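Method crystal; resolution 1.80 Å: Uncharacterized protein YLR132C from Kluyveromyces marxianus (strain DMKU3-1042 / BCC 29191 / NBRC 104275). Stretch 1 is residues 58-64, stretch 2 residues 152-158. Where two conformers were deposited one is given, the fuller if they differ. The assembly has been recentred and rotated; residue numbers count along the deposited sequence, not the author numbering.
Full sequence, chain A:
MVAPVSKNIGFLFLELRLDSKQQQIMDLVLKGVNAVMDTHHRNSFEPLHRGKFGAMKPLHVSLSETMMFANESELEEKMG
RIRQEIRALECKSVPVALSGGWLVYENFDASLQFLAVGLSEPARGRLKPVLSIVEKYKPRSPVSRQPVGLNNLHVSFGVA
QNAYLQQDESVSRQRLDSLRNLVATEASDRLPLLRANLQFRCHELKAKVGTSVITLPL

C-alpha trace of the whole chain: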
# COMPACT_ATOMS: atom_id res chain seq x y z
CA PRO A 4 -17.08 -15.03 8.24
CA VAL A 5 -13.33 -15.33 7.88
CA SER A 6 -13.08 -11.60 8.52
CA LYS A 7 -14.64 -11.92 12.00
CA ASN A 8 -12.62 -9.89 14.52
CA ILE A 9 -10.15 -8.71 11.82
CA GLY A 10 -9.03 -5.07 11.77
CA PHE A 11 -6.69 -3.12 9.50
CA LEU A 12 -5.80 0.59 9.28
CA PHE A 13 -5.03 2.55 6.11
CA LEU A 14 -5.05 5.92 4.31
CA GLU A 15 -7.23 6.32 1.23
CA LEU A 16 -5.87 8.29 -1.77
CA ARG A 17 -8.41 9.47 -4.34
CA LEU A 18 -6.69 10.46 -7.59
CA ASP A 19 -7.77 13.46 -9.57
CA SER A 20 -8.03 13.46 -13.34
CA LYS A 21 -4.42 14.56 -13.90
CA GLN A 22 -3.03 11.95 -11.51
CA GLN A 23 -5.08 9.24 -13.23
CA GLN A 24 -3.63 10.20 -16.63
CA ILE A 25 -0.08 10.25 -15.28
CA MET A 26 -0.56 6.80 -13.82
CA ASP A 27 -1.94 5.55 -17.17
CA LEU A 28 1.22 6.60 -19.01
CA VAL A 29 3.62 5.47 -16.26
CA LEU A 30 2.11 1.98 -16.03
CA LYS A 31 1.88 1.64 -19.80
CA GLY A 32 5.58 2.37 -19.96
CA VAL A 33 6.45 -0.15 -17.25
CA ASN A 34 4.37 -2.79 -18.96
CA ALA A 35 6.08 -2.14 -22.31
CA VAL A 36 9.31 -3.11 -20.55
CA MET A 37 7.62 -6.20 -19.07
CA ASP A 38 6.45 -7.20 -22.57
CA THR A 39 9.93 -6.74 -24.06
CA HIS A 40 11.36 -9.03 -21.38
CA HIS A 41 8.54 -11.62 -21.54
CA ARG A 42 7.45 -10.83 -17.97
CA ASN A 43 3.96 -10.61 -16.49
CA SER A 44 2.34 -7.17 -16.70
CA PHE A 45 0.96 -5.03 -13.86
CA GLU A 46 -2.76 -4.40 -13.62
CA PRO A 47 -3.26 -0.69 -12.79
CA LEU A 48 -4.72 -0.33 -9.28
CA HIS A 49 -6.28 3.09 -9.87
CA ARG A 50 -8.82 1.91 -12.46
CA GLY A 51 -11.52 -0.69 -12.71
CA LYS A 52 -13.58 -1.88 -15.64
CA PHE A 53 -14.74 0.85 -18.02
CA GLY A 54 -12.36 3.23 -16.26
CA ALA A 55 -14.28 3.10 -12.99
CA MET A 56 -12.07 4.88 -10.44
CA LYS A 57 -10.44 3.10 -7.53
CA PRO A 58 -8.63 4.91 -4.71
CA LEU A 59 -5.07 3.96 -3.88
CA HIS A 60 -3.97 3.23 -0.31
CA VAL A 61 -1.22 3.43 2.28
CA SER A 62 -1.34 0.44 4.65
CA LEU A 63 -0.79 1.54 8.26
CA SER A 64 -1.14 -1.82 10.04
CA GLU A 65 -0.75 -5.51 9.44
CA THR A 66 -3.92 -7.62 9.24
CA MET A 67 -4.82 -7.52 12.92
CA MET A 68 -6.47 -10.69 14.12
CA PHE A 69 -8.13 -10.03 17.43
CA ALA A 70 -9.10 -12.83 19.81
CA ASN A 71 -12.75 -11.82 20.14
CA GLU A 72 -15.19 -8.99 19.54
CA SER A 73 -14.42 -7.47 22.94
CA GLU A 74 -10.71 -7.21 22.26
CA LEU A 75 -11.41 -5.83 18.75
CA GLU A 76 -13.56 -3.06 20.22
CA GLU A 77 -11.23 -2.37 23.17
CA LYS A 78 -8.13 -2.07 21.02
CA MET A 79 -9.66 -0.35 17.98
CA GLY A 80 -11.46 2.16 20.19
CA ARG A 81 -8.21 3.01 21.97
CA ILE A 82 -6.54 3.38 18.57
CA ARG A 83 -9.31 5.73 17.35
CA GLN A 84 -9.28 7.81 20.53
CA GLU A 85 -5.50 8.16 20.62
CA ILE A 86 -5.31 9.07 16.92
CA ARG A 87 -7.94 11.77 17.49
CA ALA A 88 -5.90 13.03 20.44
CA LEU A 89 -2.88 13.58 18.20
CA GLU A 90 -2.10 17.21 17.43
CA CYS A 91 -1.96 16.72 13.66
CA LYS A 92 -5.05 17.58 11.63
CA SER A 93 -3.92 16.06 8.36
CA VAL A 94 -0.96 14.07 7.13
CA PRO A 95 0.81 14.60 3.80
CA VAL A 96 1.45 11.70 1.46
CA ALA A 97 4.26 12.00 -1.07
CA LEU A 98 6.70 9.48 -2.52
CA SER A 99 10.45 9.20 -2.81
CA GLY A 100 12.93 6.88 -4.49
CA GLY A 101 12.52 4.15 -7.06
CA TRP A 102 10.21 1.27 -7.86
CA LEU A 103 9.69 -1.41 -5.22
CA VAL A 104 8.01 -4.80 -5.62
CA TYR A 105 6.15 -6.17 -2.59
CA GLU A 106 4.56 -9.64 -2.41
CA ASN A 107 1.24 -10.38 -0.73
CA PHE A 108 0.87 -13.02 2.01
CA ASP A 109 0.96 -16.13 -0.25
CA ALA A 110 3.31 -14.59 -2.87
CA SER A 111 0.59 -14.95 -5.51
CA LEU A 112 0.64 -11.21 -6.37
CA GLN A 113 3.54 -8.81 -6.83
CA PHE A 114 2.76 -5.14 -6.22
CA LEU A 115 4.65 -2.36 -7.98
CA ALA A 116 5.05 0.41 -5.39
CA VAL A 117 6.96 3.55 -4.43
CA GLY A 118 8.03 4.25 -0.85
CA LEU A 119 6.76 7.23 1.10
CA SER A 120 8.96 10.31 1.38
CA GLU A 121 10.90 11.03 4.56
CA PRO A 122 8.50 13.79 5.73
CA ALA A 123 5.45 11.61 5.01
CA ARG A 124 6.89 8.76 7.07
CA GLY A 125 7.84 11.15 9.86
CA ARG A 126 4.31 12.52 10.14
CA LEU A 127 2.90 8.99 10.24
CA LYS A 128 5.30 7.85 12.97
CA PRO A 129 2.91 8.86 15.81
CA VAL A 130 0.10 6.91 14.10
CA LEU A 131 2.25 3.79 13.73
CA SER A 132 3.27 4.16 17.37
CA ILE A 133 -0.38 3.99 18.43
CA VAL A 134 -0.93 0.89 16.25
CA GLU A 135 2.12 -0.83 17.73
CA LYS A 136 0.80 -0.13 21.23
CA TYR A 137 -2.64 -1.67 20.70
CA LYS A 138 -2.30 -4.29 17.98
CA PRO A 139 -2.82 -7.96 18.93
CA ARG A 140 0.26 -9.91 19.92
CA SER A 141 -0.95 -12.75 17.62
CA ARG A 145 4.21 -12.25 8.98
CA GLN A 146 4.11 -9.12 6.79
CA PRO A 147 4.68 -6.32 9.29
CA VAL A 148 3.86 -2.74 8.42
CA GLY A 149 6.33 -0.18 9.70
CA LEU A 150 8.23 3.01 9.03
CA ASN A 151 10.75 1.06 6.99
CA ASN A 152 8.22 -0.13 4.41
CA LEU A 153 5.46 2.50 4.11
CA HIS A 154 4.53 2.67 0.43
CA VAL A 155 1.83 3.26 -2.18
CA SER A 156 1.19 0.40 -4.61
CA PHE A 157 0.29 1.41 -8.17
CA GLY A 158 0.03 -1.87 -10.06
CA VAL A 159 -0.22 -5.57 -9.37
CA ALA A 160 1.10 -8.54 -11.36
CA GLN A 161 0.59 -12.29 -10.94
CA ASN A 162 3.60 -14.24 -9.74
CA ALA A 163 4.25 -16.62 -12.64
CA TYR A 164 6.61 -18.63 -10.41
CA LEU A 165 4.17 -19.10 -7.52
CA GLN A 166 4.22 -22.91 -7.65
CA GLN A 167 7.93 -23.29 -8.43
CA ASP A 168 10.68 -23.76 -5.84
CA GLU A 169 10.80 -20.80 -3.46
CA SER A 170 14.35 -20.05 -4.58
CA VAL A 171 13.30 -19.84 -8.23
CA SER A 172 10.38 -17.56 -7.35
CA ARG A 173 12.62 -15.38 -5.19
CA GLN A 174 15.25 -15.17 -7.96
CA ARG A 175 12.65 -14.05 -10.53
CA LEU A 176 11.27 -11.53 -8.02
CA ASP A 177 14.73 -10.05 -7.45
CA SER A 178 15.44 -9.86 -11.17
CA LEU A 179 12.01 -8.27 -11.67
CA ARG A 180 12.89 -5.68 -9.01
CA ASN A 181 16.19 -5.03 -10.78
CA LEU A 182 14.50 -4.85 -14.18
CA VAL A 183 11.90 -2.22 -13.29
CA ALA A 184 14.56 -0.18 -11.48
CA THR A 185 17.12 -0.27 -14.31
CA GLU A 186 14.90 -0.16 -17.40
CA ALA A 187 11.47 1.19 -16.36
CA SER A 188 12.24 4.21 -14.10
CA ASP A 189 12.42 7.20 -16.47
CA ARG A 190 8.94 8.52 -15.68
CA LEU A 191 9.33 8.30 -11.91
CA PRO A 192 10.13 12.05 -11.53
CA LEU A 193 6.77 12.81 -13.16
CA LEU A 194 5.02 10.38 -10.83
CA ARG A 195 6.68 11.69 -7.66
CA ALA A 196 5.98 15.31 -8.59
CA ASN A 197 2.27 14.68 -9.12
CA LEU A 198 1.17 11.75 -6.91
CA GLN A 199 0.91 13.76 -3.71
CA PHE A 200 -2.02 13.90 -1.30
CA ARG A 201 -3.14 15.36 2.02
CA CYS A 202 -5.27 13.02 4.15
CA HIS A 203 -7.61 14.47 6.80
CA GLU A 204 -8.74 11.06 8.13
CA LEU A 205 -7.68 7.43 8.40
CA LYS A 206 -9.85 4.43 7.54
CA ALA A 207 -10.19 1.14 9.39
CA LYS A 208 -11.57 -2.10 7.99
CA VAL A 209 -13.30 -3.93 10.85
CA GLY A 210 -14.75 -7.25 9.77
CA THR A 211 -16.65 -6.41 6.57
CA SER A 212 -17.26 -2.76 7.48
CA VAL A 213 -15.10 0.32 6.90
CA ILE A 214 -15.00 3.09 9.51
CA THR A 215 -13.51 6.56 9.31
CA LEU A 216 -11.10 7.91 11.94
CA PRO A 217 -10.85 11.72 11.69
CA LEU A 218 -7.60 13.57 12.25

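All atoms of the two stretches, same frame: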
# COMPACT_ATOMS: atom_id res chain seq x y z
N PRO A 58 -9.67 4.22 -5.48
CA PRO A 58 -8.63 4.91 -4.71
C PRO A 58 -7.42 4.01 -4.54
O PRO A 58 -7.54 2.79 -4.48
CB PRO A 58 -9.29 5.18 -3.35
CG PRO A 58 -10.40 4.12 -3.24
CD PRO A 58 -10.87 3.91 -4.67
N LEU A 59 -6.26 4.65 -4.36
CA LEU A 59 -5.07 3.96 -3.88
C LEU A 59 -5.03 4.03 -2.34
O LEU A 59 -5.89 4.64 -1.69
CB LEU A 59 -3.83 4.58 -4.51
CG LEU A 59 -3.83 4.53 -6.04
CD1 LEU A 59 -2.49 5.06 -6.62
CD2 LEU A 59 -4.11 3.13 -6.61
N HIS A 60 -4.01 3.40 -1.75
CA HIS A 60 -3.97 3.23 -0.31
C HIS A 60 -2.54 3.36 0.21
O HIS A 60 -1.57 3.22 -0.54
CB HIS A 60 -4.57 1.86 0.07
CG HIS A 60 -5.95 1.65 -0.48
ND1 HIS A 60 -6.17 1.09 -1.72
CD2 HIS A 60 -7.17 1.97 0.02
CE1 HIS A 60 -7.47 1.05 -1.95
NE2 HIS A 60 -8.10 1.58 -0.91
N VAL A 61 -2.42 3.70 1.50
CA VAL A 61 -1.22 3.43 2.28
C VAL A 61 -1.64 2.53 3.44
O VAL A 61 -2.44 2.95 4.28
CB VAL A 61 -0.55 4.69 2.83
CG1 VAL A 61 0.70 4.32 3.66
CG2 VAL A 61 -0.22 5.70 1.72
N SER A 62 -1.11 1.30 3.49
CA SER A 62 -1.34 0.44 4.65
C SER A 62 -0.62 0.99 5.87
O SER A 62 0.56 1.36 5.79
CB SER A 62 -0.84 -0.98 4.37
OG SER A 62 -1.55 -1.51 3.28
N LEU A 63 -1.33 1.03 7.00
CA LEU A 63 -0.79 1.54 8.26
C LEU A 63 -0.73 0.48 9.35
O LEU A 63 -0.15 0.74 10.41
CB LEU A 63 -1.65 2.72 8.76
CG LEU A 63 -1.69 3.92 7.83
CD1 LEU A 63 -2.71 4.99 8.37
CD2 LEU A 63 -0.31 4.52 7.71
N SER A 64 -1.30 -0.70 9.12
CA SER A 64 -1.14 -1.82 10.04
C SER A 64 -1.08 -3.11 9.25
O SER A 64 -1.51 -3.17 8.09
CB SER A 64 -2.28 -1.91 11.07
OG SER A 64 -3.46 -2.31 10.39
N ASN A 152 8.78 0.34 5.67
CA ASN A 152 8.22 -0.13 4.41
C ASN A 152 6.93 0.58 4.01
O ASN A 152 6.24 0.10 3.12
CB ASN A 152 7.98 -1.66 4.40
CG ASN A 152 7.07 -2.13 5.56
OD1 ASN A 152 6.14 -1.42 5.99
ND2 ASN A 152 7.34 -3.35 6.06
N LEU A 153 6.64 1.76 4.58
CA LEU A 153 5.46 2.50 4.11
C LEU A 153 5.57 2.76 2.63
O LEU A 153 6.62 3.20 2.16
CB LEU A 153 5.33 3.84 4.83
CG LEU A 153 4.97 3.71 6.33
CD1 LEU A 153 5.09 5.13 6.97
CD2 LEU A 153 3.54 3.13 6.46
N HIS A 154 4.48 2.52 1.89
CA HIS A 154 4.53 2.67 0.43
C HIS A 154 3.13 2.90 -0.12
O HIS A 154 2.13 2.69 0.57
CB HIS A 154 5.14 1.43 -0.22
CG HIS A 154 4.32 0.18 -0.02
ND1 HIS A 154 4.37 -0.57 1.15
CD2 HIS A 154 3.43 -0.44 -0.83
CE1 HIS A 154 3.56 -1.61 1.03
NE2 HIS A 154 2.96 -1.54 -0.15
N VAL A 155 3.07 3.32 -1.39
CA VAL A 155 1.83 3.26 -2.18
C VAL A 155 2.05 2.28 -3.31
O VAL A 155 3.01 2.43 -4.07
CB VAL A 155 1.46 4.63 -2.77
CG1 VAL A 155 0.23 4.47 -3.75
CG2 VAL A 155 1.24 5.65 -1.63
N SER A 156 1.14 1.30 -3.46
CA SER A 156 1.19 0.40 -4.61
C SER A 156 0.37 0.97 -5.76
O SER A 156 -0.74 1.50 -5.57
CB SER A 156 0.66 -0.99 -4.25
OG SER A 156 1.60 -1.63 -3.40
N PHE A 157 0.93 0.86 -6.97
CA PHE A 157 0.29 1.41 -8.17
C PHE A 157 -0.19 0.35 -9.15
O PHE A 157 -1.08 0.63 -9.96
CB PHE A 157 1.26 2.36 -8.89
CG PHE A 157 1.57 3.60 -8.08
CD1 PHE A 157 0.70 4.67 -8.08
CD2 PHE A 157 2.72 3.66 -7.29
CE1 PHE A 157 0.96 5.82 -7.33
CE2 PHE A 157 2.98 4.79 -6.53
CZ PHE A 157 2.10 5.86 -6.53
N GLY A 158 0.41 -0.83 -9.13
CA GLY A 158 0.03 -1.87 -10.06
C GLY A 158 0.24 -3.21 -9.40
O GLY A 158 0.93 -3.30 -8.39
O HOH W 1 -2.64 1.37 -3.50
O HOH W 2 -0.78 0.54 -1.45
O HOH W 3 2.43 1.00 3.73
O HOH W 4 0.71 0.45 1.51

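Two strands, 59-62 and 154-158, run roughly antiparallel, their directions 146° apart, yet no direct hydrogen bond joins them. Val-61 and Val-155 lie closest in register, with 5.4 Å between their CA atoms, and the gap between the backbones is bridged by water.

Four waters replace the usual ladder of amide-carbonyl bonds. Water 1 accepts from His-60 N (3.0 Å) and donates to Ser-156 O (2.8 Å); water 2 accepts from Ser-156 N (2.9 Å) and donates to His-60 O (2.9 Å). The same exchange recurs between Ser-62 and His-154: water 4 accepts from Ser-62 N and donates to His-154 O, both at 2.8 Å, while water 3 accepts from His-154 N (3.1 Å) and donates to Ser-62 O (2.8 Å). Each water can do this because it can donate and accept hydrogen bonds at once.

Apolar side chains make many of the direct contacts. The branched valines pack compactly, Val-61 CG2 lying 3.7 Å from Val-155 CG2. Longer, flexible leucines reach further: Leu-59 CD1 meets Phe-157 CD1 obliquely at 3.5 Å, and Leu-153 CD2 lies 4.2 Å from Val-61 CG1. All five residues are buried, as suits hydrocarbon.

Within its own stretch, the imidazole of His-154 donates from ND1 to Asn-152 O (2.8 Å), an almost straight bond that helps fix the ring.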